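Long-range contact in Hydrogenase/urease maturation factor HypB (Helicobacter pylori, PDB 4LPS), which is a GTPase required for nickel insertion into [NiFe] hydrogenases and for urease maturation, and carries a site that can bind nickel or zinc: residues T60-F72 with S215-L229. Residues are numbered along the deposited sequence; the frame is centred on the assembly and turned at random.
Sequences TTMLENLADFKDF and SKDPKSLEDFKNFLL. With MG (magnesium ion), chain C; GDP (guanosine-5'-diphosphate), chain D.
K225 passes between F69 and F72 where two helical segments of this SIMIBI-class P-loop GTPase cross at 81°: helix 60-66, which follows the P-loop and is continued as two type I turns to F72, and helix 218-229. With CG anti to the backbone N (chi1 -180°) and bends at chi2 and chi3, the lysine lays CE over one face of the F69 ring, a CH-pi contact 4.3 Å from the centroid. The chain slides past F72 in the opposite direction, its CG 3.9 Å from F72 CB. NZ ends on the syn lone pair of D71 OD2 at 2.6 Å, a salt bridge, and also donates to N226 OD1, so the ammonium is gripped by two oxygens. L221 CB lies at the edge of the F69 ring, in its plane, 3.8 Å from CE2.

Deeper, L221 is wedged among M62, N65 and L66, its CG 3.9 Å from N65 CB. M62 SD makes an oblique Met-aromatic contact with F224, whose ring meets F211 edge-to-face. F72 turns its CZ to L228 CD1 at 3.6 Å and meets the rings of F74 and F131, so the crossing packs against the central parallel sheet.

Toward the nucleotide the segments are joined by water 1, which donates to both N65 OD1 and S215 O. Segment 60-72 holds the phosphates of GDP, T60 N donating to O2B and T61 N and OG1 to O1A. T60 OG1 coordinates the magnesium ion together with GDP O2B, a water, D86 and E135. The start of helix 218-229 is capped by D217, whose OD1 accepts a weak bond from S220 N. S220 OG donates to D217 O and is bonded to S214 N, tying the helix start to the base-binding loop, in which S215 N donates almost straight (173°) to guanine O6 at 2.7 Å.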
loop_
_atom_site.group_PDB
_atom_site.type_symbol
_atom_site.label_atom_id
_atom_site.label_comp_id
_atom_site.label_asym_id
_atom_site.label_seq_id
_atom_site.Cartn_x
_atom_site.Cartn_y
_atom_site.Cartn_z
ATOM N N THR A 60 -2.864 5.964 5.878
ATOM C CA THR A 60 -3.940 6.885 5.522
ATOM C C THR A 60 -3.421 8.313 5.349
ATOM O O THR A 60 -3.825 9.016 4.420
ATOM C CB THR A 60 -5.066 6.873 6.571
ATOM O OG1 THR A 60 -5.623 5.555 6.659
ATOM C CG2 THR A 60 -6.168 7.858 6.191
ATOM N N THR A 61 -2.521 8.732 6.236
ATOM C CA THR A 61 -1.932 10.066 6.156
ATOM C C THR A 61 -1.181 10.236 4.843
ATOM O O THR A 61 -1.271 11.282 4.194
ATOM C CB THR A 61 -0.970 10.340 7.329
ATOM O OG1 THR A 61 -1.691 10.295 8.568
ATOM C CG2 THR A 61 -0.312 11.707 7.179
ATOM N N MET A 62 -0.447 9.200 4.455
ATOM C CA MET A 62 0.293 9.217 3.199
ATOM C C MET A 62 -0.635 9.408 2.003
ATOM O O MET A 62 -0.352 10.209 1.110
ATOM C CB MET A 62 1.089 7.927 3.030
ATOM C CG MET A 62 1.972 7.918 1.799
ATOM S SD MET A 62 2.697 6.293 1.534
ATOM C CE MET A 62 1.219 5.366 1.125
ATOM N N LEU A 63 -1.737 8.663 1.987
ATOM C CA LEU A 63 -2.712 8.768 0.907
ATOM C C LEU A 63 -3.367 10.146 0.888
ATOM O O LEU A 63 -3.620 10.699 -0.183
ATOM C CB LEU A 63 -3.775 7.671 1.028
ATOM C CG LEU A 63 -3.283 6.226 0.886
ATOM C CD1 LEU A 63 -4.431 5.247 1.022
ATOM C CD2 LEU A 63 -2.592 6.032 -0.453
ATOM N N GLU A 64 -3.653 10.691 2.070
ATOM C CA GLU A 64 -4.178 12.052 2.178
ATOM C C GLU A 64 -3.228 13.054 1.528
ATOM O O GLU A 64 -3.658 13.970 0.828
ATOM C CB GLU A 64 -4.413 12.434 3.643
ATOM C CG GLU A 64 -5.621 11.774 4.299
ATOM C CD GLU A 64 -5.702 12.066 5.789
ATOM O OE1 GLU A 64 -4.656 11.994 6.468
ATOM O OE2 GLU A 64 -6.809 12.374 6.279
ATOM N N ASN A 65 -1.932 12.868 1.765
ATOM C CA ASN A 65 -0.912 13.742 1.196
ATOM C C ASN A 65 -0.717 13.528 -0.307
ATOM O O ASN A 65 -0.410 14.469 -1.039
ATOM C CB ASN A 65 0.416 13.542 1.931
ATOM C CG ASN A 65 0.407 14.143 3.324
ATOM O OD1 ASN A 65 -0.277 15.134 3.578
ATOM N ND2 ASN A 65 1.153 13.533 4.241
ATOM N N LEU A 66 -0.892 12.291 -0.764
ATOM C CA LEU A 66 -0.771 11.979 -2.188
ATOM C C LEU A 66 -1.894 12.630 -2.999
ATOM O O LEU A 66 -1.719 12.955 -4.173
ATOM C CB LEU A 66 -0.768 10.465 -2.413
ATOM C CG LEU A 66 0.543 9.717 -2.146
ATOM C CD1 LEU A 66 0.333 8.213 -2.273
ATOM C CD2 LEU A 66 1.630 10.189 -3.096
ATOM N N ALA A 67 -3.049 12.807 -2.369
ATOM C CA ALA A 67 -4.192 13.447 -3.014
ATOM C C ALA A 67 -3.915 14.892 -3.425
ATOM O O ALA A 67 -4.663 15.471 -4.215
ATOM C CB ALA A 67 -5.395 13.394 -2.097
ATOM N N ASP A 68 -2.848 15.476 -2.885
ATOM C CA ASP A 68 -2.491 16.852 -3.209
ATOM C C ASP A 68 -1.763 16.969 -4.544
ATOM O O ASP A 68 -1.569 18.073 -5.053
ATOM C CB ASP A 68 -1.637 17.457 -2.092
ATOM C CG ASP A 68 -2.402 17.608 -0.791
ATOM O OD1 ASP A 68 -3.639 17.778 -0.847
ATOM O OD2 ASP A 68 -1.769 17.569 0.286
ATOM N N PHE A 69 -1.356 15.837 -5.109
ATOM C CA PHE A 69 -0.711 15.846 -6.418
ATOM C C PHE A 69 -1.746 15.582 -7.507
ATOM O O PHE A 69 -2.292 14.482 -7.616
ATOM C CB PHE A 69 0.421 14.820 -6.477
ATOM C CG PHE A 69 1.527 15.085 -5.494
ATOM C CD1 PHE A 69 2.384 16.161 -5.672
ATOM C CD2 PHE A 69 1.720 14.253 -4.402
ATOM C CE1 PHE A 69 3.404 16.413 -4.770
ATOM C CE2 PHE A 69 2.739 14.496 -3.498
ATOM C CZ PHE A 69 3.582 15.577 -3.683
ATOM N N LYS A 70 -2.017 16.612 -8.304
ATOM C CA LYS A 70 -3.098 16.570 -9.279
ATOM C C LYS A 70 -2.782 15.626 -10.432
ATOM O O LYS A 70 -3.689 15.101 -11.086
ATOM C CB LYS A 70 -3.383 17.984 -9.793
ATOM C CG LYS A 70 -3.969 18.889 -8.715
ATOM C CD LYS A 70 -5.101 18.180 -7.987
ATOM C CE LYS A 70 -4.821 18.055 -6.492
ATOM N NZ LYS A 70 -5.939 17.366 -5.788
ATOM N N ASP A 71 -1.492 15.391 -10.662
ATOM C CA ASP A 71 -1.066 14.442 -11.683
ATOM C C ASP A 71 -1.107 13.006 -11.166
ATOM O O ASP A 71 -0.756 12.072 -11.888
ATOM C CB ASP A 71 0.344 14.781 -12.179
ATOM C CG ASP A 71 1.379 14.737 -11.070
ATOM O OD1 ASP A 71 1.007 14.937 -9.895
ATOM O OD2 ASP A 71 2.569 14.496 -11.369
ATOM N N PHE A 72 -1.553 12.828 -9.927
ATOM C CA PHE A 72 -1.660 11.495 -9.348
ATOM C C PHE A 72 -3.123 11.164 -9.087
ATOM O O PHE A 72 -3.685 11.534 -8.052
ATOM C CB PHE A 72 -0.842 11.397 -8.059
ATOM C CG PHE A 72 -0.696 9.998 -7.540
ATOM C CD1 PHE A 72 -0.001 9.044 -8.269
ATOM C CD2 PHE A 72 -1.244 9.637 -6.320
ATOM C CE1 PHE A 72 0.139 7.753 -7.792
ATOM C CE2 PHE A 72 -1.111 8.349 -5.834
ATOM C CZ PHE A 72 -0.417 7.405 -6.571
ATOM N N SER A 215 5.436 12.978 6.524
ATOM C CA SER A 215 4.304 13.838 6.205
ATOM C C SER A 215 4.696 15.312 6.266
ATOM O O SER A 215 4.001 16.175 5.728
ATOM C CB SER A 215 3.141 13.559 7.157
ATOM O OG SER A 215 3.521 13.794 8.500
ATOM N N LYS A 216 5.815 15.589 6.929
ATOM C CA LYS A 216 6.322 16.947 7.072
ATOM C C LYS A 216 7.296 17.289 5.950
ATOM O O LYS A 216 7.847 18.389 5.909
ATOM C CB LYS A 216 7.000 17.114 8.430
ATOM C CG LYS A 216 6.076 16.846 9.610
ATOM C CD LYS A 216 6.816 16.948 10.935
ATOM C CE LYS A 216 5.847 16.918 12.109
ATOM N NZ LYS A 216 6.492 16.406 13.354
ATOM N N ASP A 217 7.516 16.332 5.051
ATOM C CA ASP A 217 8.464 16.503 3.955
ATOM C C ASP A 217 7.756 16.250 2.624
ATOM O O ASP A 217 7.726 15.121 2.132
ATOM C CB ASP A 217 9.666 15.564 4.150
ATOM C CG ASP A 217 10.592 15.504 2.939
ATOM O OD1 ASP A 217 10.421 16.282 1.977
ATOM O OD2 ASP A 217 11.528 14.677 2.963
ATOM N N PRO A 218 7.178 17.312 2.044
ATOM C CA PRO A 218 6.498 17.272 0.744
ATOM C C PRO A 218 7.375 16.709 -0.369
ATOM O O PRO A 218 6.871 16.055 -1.282
ATOM C CB PRO A 218 6.171 18.742 0.475
ATOM C CG PRO A 218 6.042 19.345 1.826
ATOM C CD PRO A 218 7.063 18.639 2.679
ATOM N N LYS A 219 8.676 16.964 -0.283
ATOM C CA LYS A 219 9.619 16.509 -1.295
ATOM C C LYS A 219 9.721 14.984 -1.321
ATOM O O LYS A 219 9.859 14.385 -2.388
ATOM C CB LYS A 219 10.995 17.132 -1.041
ATOM C CG LYS A 219 12.067 16.761 -2.054
ATOM C CD LYS A 219 11.585 16.955 -3.485
ATOM C CE LYS A 219 12.705 16.698 -4.484
ATOM N NZ LYS A 219 13.580 15.569 -4.061
ATOM N N SER A 220 9.649 14.360 -0.147
ATOM C CA SER A 220 9.660 12.902 -0.051
ATOM C C SER A 220 8.390 12.309 -0.651
ATOM O O SER A 220 8.423 11.251 -1.281
ATOM C CB SER A 220 9.819 12.453 1.405
ATOM O OG SER A 220 8.613 12.601 2.132
ATOM N N LEU A 221 7.272 12.997 -0.448
ATOM C CA LEU A 221 5.996 12.568 -1.004
ATOM C C LEU A 221 6.056 12.667 -2.518
ATOM O O LEU A 221 5.601 11.775 -3.234
ATOM C CB LEU A 221 4.848 13.429 -0.471
ATOM C CG LEU A 221 4.033 12.946 0.731
ATOM C CD1 LEU A 221 3.424 11.576 0.463
ATOM C CD2 LEU A 221 4.876 12.930 1.996
ATOM N N GLU A 222 6.611 13.778 -2.989
ATOM C CA GLU A 222 6.745 14.046 -4.413
ATOM C C GLU A 222 7.642 13.018 -5.098
ATOM O O GLU A 222 7.357 12.583 -6.214
ATOM C CB GLU A 222 7.294 15.459 -4.622
ATOM C CG GLU A 222 7.466 15.872 -6.072
ATOM C CD GLU A 222 7.739 17.356 -6.218
ATOM O OE1 GLU A 222 7.028 18.020 -7.002
ATOM O OE2 GLU A 222 8.670 17.857 -5.551
ATOM N N ASP A 223 8.730 12.641 -4.431
ATOM C CA ASP A 223 9.652 11.660 -4.985
ATOM C C ASP A 223 8.985 10.297 -5.116
ATOM O O ASP A 223 9.170 9.600 -6.114
ATOM C CB ASP A 223 10.911 11.554 -4.121
ATOM C CG ASP A 223 11.842 12.739 -4.297
ATOM O OD1 ASP A 223 11.579 13.576 -5.186
ATOM O OD2 ASP A 223 12.835 12.838 -3.539
ATOM N N PHE A 224 8.203 9.925 -4.107
ATOM C CA PHE A 224 7.541 8.624 -4.104
ATOM C C PHE A 224 6.434 8.603 -5.150
ATOM O O PHE A 224 6.199 7.581 -5.795
ATOM C CB PHE A 224 6.977 8.292 -2.717
ATOM C CG PHE A 224 6.268 6.967 -2.656
ATOM C CD1 PHE A 224 6.971 5.784 -2.832
ATOM C CD2 PHE A 224 4.898 6.905 -2.439
ATOM C CE1 PHE A 224 6.322 4.556 -2.789
ATOM C CE2 PHE A 224 4.241 5.684 -2.393
ATOM C CZ PHE A 224 4.954 4.507 -2.569
ATOM N N LYS A 225 5.748 9.733 -5.301
ATOM C CA LYS A 225 4.701 9.876 -6.308
ATOM C C LYS A 225 5.257 9.667 -7.716
ATOM O O LYS A 225 4.663 8.956 -8.530
ATOM C CB LYS A 225 4.040 11.257 -6.190
ATOM C CG LYS A 225 2.915 11.542 -7.187
ATOM C CD LYS A 225 3.412 12.194 -8.475
ATOM C CE LYS A 225 3.923 13.600 -8.233
ATOM N NZ LYS A 225 4.397 14.231 -9.498
ATOM N N ASN A 226 6.394 10.298 -7.998
ATOM C CA ASN A 226 7.022 10.188 -9.309
ATOM C C ASN A 226 7.508 8.772 -9.569
ATOM O O ASN A 226 7.472 8.291 -10.701
ATOM C CB ASN A 226 8.187 11.172 -9.435
ATOM C CG ASN A 226 7.725 12.606 -9.610
ATOM O OD1 ASN A 226 6.641 12.861 -10.132
ATOM N ND2 ASN A 226 8.555 13.552 -9.178
ATOM N N PHE A 227 7.962 8.112 -8.508
ATOM C CA PHE A 227 8.330 6.704 -8.558
ATOM C C PHE A 227 7.158 5.842 -9.012
ATOM O O PHE A 227 7.305 4.986 -9.886
ATOM C CB PHE A 227 8.829 6.249 -7.183
ATOM C CG PHE A 227 8.962 4.761 -7.038
ATOM C CD1 PHE A 227 10.014 4.082 -7.635
ATOM C CD2 PHE A 227 8.045 4.044 -6.285
ATOM C CE1 PHE A 227 10.138 2.712 -7.498
ATOM C CE2 PHE A 227 8.162 2.673 -6.141
ATOM C CZ PHE A 227 9.212 2.007 -6.748
ATOM N N LEU A 228 5.993 6.084 -8.422
ATOM C CA LEU A 228 4.790 5.339 -8.769
ATOM C C LEU A 228 4.379 5.598 -10.213
ATOM O O LEU A 228 3.960 4.682 -10.921
ATOM C CB LEU A 228 3.648 5.706 -7.822
ATOM C CG LEU A 228 3.808 5.279 -6.360
ATOM C CD1 LEU A 228 2.584 5.677 -5.554
ATOM C CD2 LEU A 228 4.045 3.780 -6.252
ATOM N N LEU A 229 4.498 6.854 -10.636
ATOM C CA LEU A 229 4.151 7.255 -11.994
ATOM C C LEU A 229 5.029 6.536 -13.010
ATOM O O LEU A 229 4.555 6.115 -14.066
ATOM C CB LEU A 229 4.288 8.771 -12.161
ATOM C CG LEU A 229 3.163 9.646 -11.602
ATOM C CD1 LEU A 229 3.420 11.112 -11.917
ATOM C CD2 LEU A 229 1.815 9.206 -12.158
HETATM MG MG MG C . -5.336 3.817 8.184
HETATM P PB GDP D . -2.318 4.271 9.513
HETATM O O1B GDP D . -3.099 3.739 10.688
HETATM O O2B GDP D . -3.240 4.584 8.363
HETATM O O3B GDP D . -1.316 3.247 9.041
HETATM O O3A GDP D . -1.515 5.587 9.959
HETATM P PA GDP D . -2.227 7.004 10.251
HETATM O O1A GDP D . -2.322 7.805 8.979
HETATM O O2A GDP D . -3.579 6.837 10.895
HETATM O "O5'" GDP D . -1.176 7.705 11.232
HETATM C "C5'" GDP D . -1.154 7.385 12.621
HETATM C "C4'" GDP D . -0.509 8.541 13.372
HETATM O "O4'" GDP D . 0.787 8.802 12.831
HETATM C "C3'" GDP D . -1.315 9.815 13.196
HETATM O "O3'" GDP D . -1.324 10.503 14.450
HETATM C "C2'" GDP D . -0.537 10.640 12.197
HETATM O "O2'" GDP D . -0.680 12.032 12.476
HETATM C "C1'" GDP D . 0.884 10.179 12.455
HETATM N N9 GDP D . 1.757 10.294 11.266
HETATM C C8 GDP D . 1.521 9.859 10.013
HETATM N N7 GDP D . 2.580 10.129 9.209
HETATM C C5 GDP D . 3.522 10.737 9.959
HETATM C C6 GDP D . 4.883 11.287 9.752
HETATM O O6 GDP D . 5.428 11.247 8.631
HETATM N N1 GDP D . 5.514 11.829 10.802
HETATM C C2 GDP D . 4.948 11.886 12.023
HETATM N N2 GDP D . 5.637 12.448 13.045
HETATM N N3 GDP D . 3.710 11.402 12.285
HETATM C C4 GDP D . 2.971 10.832 11.312
HETATM O O HOH W 1 1.697 17.191 4.671
HETATM O O HOH W 2 -5.589 5.009 10.092
#